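Local coordinates for uncharacterized protein Q64V53_BACFR (Bacteroides fragilis, PDB 2RA8) that is of unknown function but joins a WGR domain to leucine-rich repeats, an architecture that would suit binding to other macromolecules, at residues L309-L319 / L331-E342. Residues are numbered along the deposited sequence; the frame is centred on the assembly and turned at random.
Sequences LKFINMKYNYL and LPMKIDVSDSQE
Ile312 CB packs against Ile335 CG2 (3.9 Å) on the last two strands of a leucine-rich repeat sheet, where strand 311-313, helix 321-330 and strand 334-336 form a beta-alpha-beta unit in which Ile312 is paired with Ile335 and Asn313 with Asp336. Ile312 O receives Asp336 N, and Ile312 N donates to Lys334 O (3.2 Å). On the face that carries Ile312 and Ile335, CD1 of Ile312 meets SE of selenomethionine Met333 at 3.8 Å, while CE of selenomethionine Met314 packs 3.6 Å from Val337 CG1; helices 321-330 and 293-300 cover this side. The face of Phe311, Asn313 and Asp336 is mixed. Phe311 CE1 lies 3.8 Å from Asp336 CB, the ring's edge meets Lys334 O, and a water donates to both Asn313 OD1 and Asp336 OD2. Next along, Lys315 extends past Asp336 and Ser338 until NZ forms a salt bridge with Asp339 OD2 (2.7 Å).

Beyond the strands the two segments stay paired by backbone bonds such as Tyr316 N to Ser338 O, and by the Asn317 side chain, as in the asparagine-bearing turns of leucine-rich repeats. With CG of Asn317 set between backbone N and carbonyl carbon (chi1 61°), the amide turns inward and all its polar atoms are used: ND2 gives nearly straight to Met314 O and also to Val337 O, approaching the latter from above its carbonyl plane, while OD1 accepts from Ser340 OG at 2.7 Å and from Leu319 N in an Asx turn. Four bonds thus hold the amide's rotation and tie both segments together.

Farther out, Gln341 N donates to Asn317 O, and Gln341 CB lies over one face of the Tyr318 ring in a CH-pi contact, 3.7 Å from its centroid. The hydroxyls of Tyr316 and Tyr318 bond to the backbone of Ile352, Tyr316 OH to its O and Tyr318 OH to its N.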
loop_
_atom_site.group_PDB
_atom_site.type_symbol
_atom_site.label_atom_id
_atom_site.label_comp_id
_atom_site.label_asym_id
_atom_site.label_seq_id
_atom_site.Cartn_x
_atom_site.Cartn_y
_atom_site.Cartn_z
ATOM N N LEU A 309 20.372 18.769 13.278
ATOM C CA LEU A 309 19.646 17.537 12.987
ATOM C C LEU A 309 20.025 17.011 11.632
ATOM O O LEU A 309 20.442 17.769 10.755
ATOM C CB LEU A 309 18.128 17.776 13.025
ATOM C CG LEU A 309 17.504 18.139 14.377
ATOM C CD1 LEU A 309 16.014 18.408 14.207
ATOM C CD2 LEU A 309 17.722 16.998 15.364
ATOM N N LYS A 310 19.900 15.700 11.458
ATOM C CA LYS A 310 20.216 15.068 10.183
ATOM C C LYS A 310 18.957 14.830 9.388
ATOM O O LYS A 310 19.003 14.673 8.168
ATOM C CB LYS A 310 20.929 13.732 10.417
ATOM C CG LYS A 310 22.378 13.884 10.862
ATOM C CD LYS A 310 22.883 12.715 11.718
ATOM C CE LYS A 310 22.888 11.379 10.985
ATOM N NZ LYS A 310 21.536 10.758 10.904
ATOM N N PHE A 311 17.814 14.830 10.068
ATOM C CA PHE A 311 16.551 14.562 9.392
ATOM C C PHE A 311 15.354 15.001 10.193
ATOM O O PHE A 311 15.281 14.799 11.410
ATOM C CB PHE A 311 16.462 13.044 9.092
ATOM C CG PHE A 311 15.183 12.602 8.412
ATOM C CD1 PHE A 311 14.669 13.289 7.317
ATOM C CD2 PHE A 311 14.534 11.445 8.836
ATOM C CE1 PHE A 311 13.529 12.821 6.651
ATOM C CE2 PHE A 311 13.398 10.976 8.176
ATOM C CZ PHE A 311 12.899 11.664 7.085
ATOM N N ILE A 312 14.414 15.641 9.510
ATOM C CA ILE A 312 13.182 16.070 10.142
ATOM C C ILE A 312 12.098 15.442 9.313
ATOM O O ILE A 312 11.897 15.818 8.156
ATOM C CB ILE A 312 13.023 17.600 10.135
ATOM C CG1 ILE A 312 14.184 18.253 10.904
ATOM C CG2 ILE A 312 11.694 17.977 10.778
ATOM C CD1 ILE A 312 14.077 19.782 11.000
ATOM N N ASN A 313 11.420 14.455 9.890
ATOM C CA ASN A 313 10.356 13.741 9.202
ATOM C C ASN A 313 9.012 14.390 9.402
ATOM O O ASN A 313 8.497 14.447 10.517
ATOM C CB ASN A 313 10.303 12.280 9.679
ATOM C CG ASN A 313 9.308 11.444 8.893
ATOM O OD1 ASN A 313 9.066 11.699 7.714
ATOM N ND2 ASN A 313 8.741 10.428 9.539
HETATM N N MSE A 314 8.438 14.887 8.310
HETATM C CA MSE A 314 7.128 15.531 8.341
HETATM C C MSE A 314 6.223 14.870 7.328
HETATM O O MSE A 314 5.290 15.482 6.805
HETATM C CB MSE A 314 7.266 17.023 8.030
HETATM C CG MSE A 314 8.120 17.781 9.053
HETATM SE SE MSE A 314 8.322 19.686 8.687
HETATM C CE MSE A 314 9.970 19.646 7.690
ATOM N N LYS A 315 6.508 13.601 7.048
ATOM C CA LYS A 315 5.731 12.817 6.093
ATOM C C LYS A 315 4.307 12.742 6.576
ATOM O O LYS A 315 4.043 12.278 7.678
ATOM C CB LYS A 315 6.352 11.431 5.961
ATOM C CG LYS A 315 5.827 10.586 4.816
ATOM C CD LYS A 315 6.809 9.456 4.527
ATOM C CE LYS A 315 6.138 8.279 3.841
ATOM N NZ LYS A 315 5.437 8.685 2.597
ATOM N N TYR A 316 3.388 13.193 5.723
ATOM C CA TYR A 316 1.948 13.289 6.005
ATOM C C TYR A 316 1.794 14.522 6.859
ATOM O O TYR A 316 2.123 14.527 8.053
ATOM C CB TYR A 316 1.369 12.066 6.740
ATOM C CG TYR A 316 -0.143 12.171 6.926
ATOM C CD1 TYR A 316 -0.684 12.881 8.002
ATOM C CD2 TYR A 316 -1.027 11.659 5.970
ATOM C CE1 TYR A 316 -2.058 13.089 8.118
ATOM C CE2 TYR A 316 -2.413 11.867 6.081
ATOM C CZ TYR A 316 -2.912 12.585 7.156
ATOM O OH TYR A 316 -4.264 12.825 7.278
ATOM N N ASN A 317 1.295 15.585 6.238
ATOM C CA ASN A 317 1.134 16.867 6.913
ATOM C C ASN A 317 0.067 17.714 6.258
ATOM O O ASN A 317 -0.621 17.276 5.336
ATOM C CB ASN A 317 2.462 17.626 6.858
ATOM C CG ASN A 317 2.901 17.920 5.431
ATOM O OD1 ASN A 317 2.236 18.662 4.706
ATOM N ND2 ASN A 317 4.019 17.331 5.016
ATOM N N TYR A 318 -0.065 18.945 6.732
ATOM C CA TYR A 318 -1.041 19.878 6.188
ATOM C C TYR A 318 -0.358 21.204 5.920
ATOM O O TYR A 318 -0.905 22.263 6.208
ATOM C CB TYR A 318 -2.214 20.068 7.168
ATOM C CG TYR A 318 -3.288 19.001 7.097
ATOM C CD1 TYR A 318 -4.373 19.132 6.226
ATOM C CD2 TYR A 318 -3.229 17.866 7.906
ATOM C CE1 TYR A 318 -5.374 18.154 6.166
ATOM C CE2 TYR A 318 -4.224 16.886 7.851
ATOM C CZ TYR A 318 -5.288 17.039 6.983
ATOM O OH TYR A 318 -6.270 16.079 6.945
ATOM N N LEU A 319 0.856 21.136 5.377
ATOM C CA LEU A 319 1.624 22.328 5.042
ATOM C C LEU A 319 1.196 22.842 3.683
ATOM O O LEU A 319 0.736 22.073 2.837
ATOM C CB LEU A 319 3.119 22.011 4.984
ATOM C CG LEU A 319 3.805 21.482 6.249
ATOM C CD1 LEU A 319 5.278 21.264 5.955
ATOM C CD2 LEU A 319 3.626 22.470 7.398
ATOM N N LEU A 331 15.907 25.210 5.313
ATOM C CA LEU A 331 16.476 24.171 6.175
ATOM C C LEU A 331 17.607 23.459 5.471
ATOM O O LEU A 331 17.450 22.979 4.352
ATOM C CB LEU A 331 15.389 23.175 6.611
ATOM C CG LEU A 331 14.300 23.781 7.515
ATOM C CD1 LEU A 331 13.342 22.700 7.982
ATOM C CD2 LEU A 331 14.948 24.452 8.720
ATOM N N PRO A 332 18.782 23.381 6.120
ATOM C CA PRO A 332 19.960 22.726 5.541
ATOM C C PRO A 332 20.009 21.220 5.511
ATOM O O PRO A 332 20.768 20.649 4.731
ATOM C CB PRO A 332 21.108 23.308 6.363
ATOM C CG PRO A 332 20.488 23.440 7.721
ATOM C CD PRO A 332 19.125 24.034 7.400
HETATM N N MSE A 333 19.214 20.550 6.338
HETATM C CA MSE A 333 19.259 19.092 6.350
HETATM C C MSE A 333 18.125 18.449 5.603
HETATM O O MSE A 333 17.203 19.113 5.128
HETATM C CB MSE A 333 19.275 18.563 7.790
HETATM C CG MSE A 333 17.909 18.460 8.460
HETATM SE SE MSE A 333 16.940 20.124 8.588
HETATM C CE MSE A 333 17.974 20.957 9.988
ATOM N N LYS A 334 18.197 17.131 5.493
ATOM C CA LYS A 334 17.181 16.365 4.800
ATOM C C LYS A 334 15.873 16.461 5.536
ATOM O O LYS A 334 15.842 16.397 6.767
ATOM C CB LYS A 334 17.618 14.900 4.712
ATOM C CG LYS A 334 16.637 13.974 4.011
ATOM C CD LYS A 334 17.188 12.554 3.935
ATOM C CE LYS A 334 16.259 11.631 3.161
ATOM N NZ LYS A 334 14.913 11.536 3.787
ATOM N N ILE A 335 14.785 16.642 4.791
ATOM C CA ILE A 335 13.461 16.699 5.393
ATOM C C ILE A 335 12.492 16.014 4.479
ATOM O O ILE A 335 12.696 15.963 3.264
ATOM C CB ILE A 335 12.965 18.154 5.631
ATOM C CG1 ILE A 335 12.840 18.898 4.299
ATOM C CG2 ILE A 335 13.920 18.886 6.576
ATOM C CD1 ILE A 335 12.131 20.242 4.409
ATOM N N ASP A 336 11.437 15.455 5.056
ATOM C CA ASP A 336 10.425 14.787 4.265
ATOM C C ASP A 336 9.111 15.486 4.510
ATOM O O ASP A 336 8.503 15.346 5.575
ATOM C CB ASP A 336 10.299 13.316 4.659
ATOM C CG ASP A 336 9.442 12.530 3.683
ATOM O OD1 ASP A 336 8.484 13.118 3.133
ATOM O OD2 ASP A 336 9.720 11.326 3.477
ATOM N N VAL A 337 8.667 16.255 3.524
ATOM C CA VAL A 337 7.408 16.975 3.652
ATOM C C VAL A 337 6.371 16.391 2.728
ATOM O O VAL A 337 5.352 17.017 2.454
ATOM C CB VAL A 337 7.602 18.480 3.350
ATOM C CG1 VAL A 337 8.271 19.159 4.530
ATOM C CG2 VAL A 337 8.464 18.659 2.107
ATOM N N SER A 338 6.625 15.168 2.270
ATOM C CA SER A 338 5.733 14.464 1.351
ATOM C C SER A 338 4.396 14.137 1.955
ATOM O O SER A 338 4.193 14.282 3.157
ATOM C CB SER A 338 6.384 13.155 0.871
ATOM O OG SER A 338 6.333 12.149 1.875
ATOM N N ASP A 339 3.481 13.680 1.102
ATOM C CA ASP A 339 2.131 13.310 1.504
ATOM C C ASP A 339 1.342 14.403 2.166
ATOM O O ASP A 339 0.552 14.146 3.080
ATOM C CB ASP A 339 2.165 12.077 2.410
ATOM C CG ASP A 339 2.237 10.778 1.619
ATOM O OD1 ASP A 339 1.255 10.457 0.918
ATOM O OD2 ASP A 339 3.273 10.082 1.693
ATOM N N SER A 340 1.544 15.634 1.711
ATOM C CA SER A 340 0.802 16.761 2.252
ATOM C C SER A 340 -0.646 16.552 1.904
ATOM O O SER A 340 -0.968 16.080 0.814
ATOM C CB SER A 340 1.279 18.084 1.630
ATOM O OG SER A 340 2.612 18.385 2.004
ATOM N N GLN A 341 -1.531 16.889 2.831
ATOM C CA GLN A 341 -2.957 16.743 2.597
ATOM C C GLN A 341 -3.508 18.093 2.211
ATOM O O GLN A 341 -2.785 19.091 2.248
ATOM C CB GLN A 341 -3.651 16.238 3.860
ATOM C CG GLN A 341 -3.059 14.944 4.426
ATOM C CD GLN A 341 -3.099 13.787 3.437
ATOM O OE1 GLN A 341 -2.084 13.420 2.844
ATOM N NE2 GLN A 341 -4.280 13.213 3.252
ATOM N N GLU A 342 -4.781 18.136 1.831
ATOM C CA GLU A 342 -5.398 19.400 1.437
ATOM C C GLU A 342 -5.985 20.098 2.637
ATOM O O GLU A 342 -6.945 19.621 3.242
ATOM C CB GLU A 342 -6.491 19.163 0.384
ATOM C CG GLU A 342 -6.960 20.438 -0.310
ATOM C CD GLU A 342 -7.825 20.172 -1.531
ATOM O OE1 GLU A 342 -8.166 21.144 -2.238
ATOM O OE2 GLU A 342 -8.164 18.996 -1.787
HETATM O O HOH W 1 9.741 9.724 6.025
#